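Local coordinates for protein AGR_C_1268p (PDB 2GHS) that probably acts as a divalent-metal-dependent gluconolactonase of the SMP-30/regucalcin family, built as a beta-propeller, at residues Asn245-Trp248 / Gly249-Ala252. Numbering follows the deposited sequence.
Sequences NARW and GEGA
Arg247 N donates a nearly straight hydrogen bond to Ala252 O (2.9 Å, 168° at the hydrogen) where strand 243-248 turns back toward strand 252-256. A second backbone bond, from Glu250 N to Arg247 O (3.2 Å), closes a type II turn over Arg247-Glu250; its donor stands above the carbonyl plane. Ala252 O also receives a CA-H...O contact from Ala246 CA at 3.6 Å. Gly249 has the positive phi (99°) of the third position of a type II turn, a place commonly taken by glycine; Gly251 has positive phi as well, and bends the chain into the next strand. Across the turn the aliphatic parts of Arg247 and Glu250 run side by side, Arg247 CG lying 3.7 Å from Glu250 CB. Beyond this shared methylene packing the two charged ends part, with Arg247 NE 6.1 Å from Glu250 OE1 and their planes steeply inclined. Each has other partners: Arg247 NE and NH2 reach the carbonyls of Lys229 and Ile228, whereas the Glu250 carboxylate forms salt bridges with Lys229 and Arg265. In Trp248, chi1 of 174° sets CG beside the carbonyl carbon, which brings CG and CD1 each to 3.4 Å from Gly249 N, an oblique approach to the ring. The Trp248 side chain also touches Asp233, the predicted proton donor/acceptor. This beta-hairpin connection thus joins two strands of one propeller blade next to the probable active site. Two backbone bonds close the turn, and the charged ends of Arg247 and Glu250, satisfied by residues outside it, need not pair with each other.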
ATOM      1  N   ASN A 245       5.663  -0.945  -8.677  1.00  7.81           N
ATOM      2  CA  ASN A 245       5.431   0.355  -8.017  1.00  8.58           C
ATOM      3  C   ASN A 245       4.399   1.196  -8.761  1.00  8.80           C
ATOM      4  O   ASN A 245       4.579   1.472  -9.970  1.00  9.41           O
ATOM      5  CB  ASN A 245       6.756   1.140  -7.947  1.00  8.84           C
ATOM      6  CG  ASN A 245       6.579   2.519  -7.397  1.00 10.58           C
ATOM      7  OD1 ASN A 245       6.853   3.520  -8.086  1.00 11.41           O
ATOM      8  ND2 ASN A 245       6.130   2.602  -6.144  1.00  9.68           N
ATOM      9  N   ALA A 246       3.353   1.617  -8.055  1.00  9.80           N
ATOM     10  CA  ALA A 246       2.365   2.553  -8.588  1.00 10.61           C
ATOM     11  C   ALA A 246       3.011   3.937  -8.686  1.00 10.59           C
ATOM     12  O   ALA A 246       3.596   4.419  -7.721  1.00 11.06           O
ATOM     13  CB  ALA A 246       1.144   2.606  -7.694  1.00 10.61           C
ATOM     14  N   ARG A 247       2.906   4.575  -9.844  1.00  9.02           N
ATOM     15  CA  ARG A 247       3.547   5.860 -10.084  1.00  9.93           C
ATOM     16  C   ARG A 247       2.454   6.921 -10.163  1.00  9.58           C
ATOM     17  O   ARG A 247       1.713   6.999 -11.144  1.00 10.29           O
ATOM     18  CB  ARG A 247       4.372   5.832 -11.383  1.00 11.87           C
ATOM     19  CG  ARG A 247       5.189   7.089 -11.676  1.00 19.32           C
ATOM     20  CD  ARG A 247       6.574   6.904 -11.225  1.00 16.19           C
ATOM     21  NE  ARG A 247       7.490   8.033 -11.307  1.00 11.77           N
ATOM     22  CZ  ARG A 247       8.738   7.940 -10.868  1.00 12.15           C
ATOM     23  NH1 ARG A 247       9.185   6.752 -10.476  1.00 10.60           N
ATOM     24  NH2 ARG A 247       9.551   8.975 -10.897  1.00 15.49           N
ATOM     25  N   TRP A 248       2.328   7.716  -9.101  1.00  8.71           N
ATOM     26  CA  TRP A 248       1.305   8.742  -9.059  1.00  9.64           C
ATOM     27  C   TRP A 248       1.543   9.809 -10.116  1.00 12.02           C
ATOM     28  O   TRP A 248       2.635  10.366 -10.200  1.00 11.74           O
ATOM     29  CB  TRP A 248       1.296   9.390  -7.691  1.00 12.03           C
ATOM     30  CG  TRP A 248       0.385  10.565  -7.505  1.00 12.92           C
ATOM     31  CD1 TRP A 248       0.553  11.828  -7.997  1.00 11.84           C
ATOM     32  CD2 TRP A 248      -0.802  10.602  -6.701  1.00 15.55           C
ATOM     33  NE1 TRP A 248      -0.490  12.650  -7.566  1.00 13.49           N
ATOM     34  CE2 TRP A 248      -1.325  11.917  -6.770  1.00 13.83           C
ATOM     35  CE3 TRP A 248      -1.466   9.663  -5.925  1.00 15.11           C
ATOM     36  CZ2 TRP A 248      -2.477  12.305  -6.074  1.00 15.46           C
ATOM     37  CZ3 TRP A 248      -2.621  10.057  -5.218  1.00 15.40           C
ATOM     38  CH2 TRP A 248      -3.121  11.357  -5.317  1.00 16.01           C
ATOM     39  N   GLY A 249       0.504  10.051 -10.906  1.00 13.79           N
ATOM     40  CA  GLY A 249       0.495  11.050 -11.930  1.00 11.33           C
ATOM     41  C   GLY A 249       0.760  10.523 -13.306  1.00 11.86           C
ATOM     42  O   GLY A 249       0.604  11.259 -14.283  1.00 15.24           O
ATOM     43  N   GLU A 250       1.176   9.261 -13.409  1.00 10.36           N
ATOM     44  CA  GLU A 250       1.581   8.678 -14.661  1.00 11.70           C
ATOM     45  C   GLU A 250       0.665   7.533 -15.120  1.00 12.85           C
ATOM     46  O   GLU A 250       0.912   6.962 -16.198  1.00 14.00           O
ATOM     47  CB  GLU A 250       3.026   8.150 -14.527  1.00 11.74           C
ATOM     48  CG  GLU A 250       4.008   9.299 -14.479  1.00 13.97           C
ATOM     49  CD  GLU A 250       4.180   9.924 -15.851  1.00 27.21           C
ATOM     50  OE1 GLU A 250       4.884   9.334 -16.690  1.00 27.14           O
ATOM     51  OE2 GLU A 250       3.598  10.980 -16.103  1.00 29.01           O
ATOM     52  N   GLY A 251      -0.370   7.201 -14.336  1.00 10.88           N
ATOM     53  CA  GLY A 251      -1.318   6.123 -14.702  1.00  9.19           C
ATOM     54  C   GLY A 251      -0.564   4.851 -15.069  1.00  8.79           C
ATOM     55  O   GLY A 251      -0.676   4.314 -16.200  1.00  9.44           O
ATOM     56  N   ALA A 252       0.243   4.398 -14.125  1.00  8.24           N
ATOM     57  CA  ALA A 252       1.204   3.307 -14.381  1.00  9.81           C
ATOM     58  C   ALA A 252       1.584   2.547 -13.154  1.00  9.92           C
ATOM     59  O   ALA A 252       1.656   3.127 -12.047  1.00 10.81           O
ATOM     60  CB  ALA A 252       2.441   3.883 -14.975  1.00 14.94           C
TER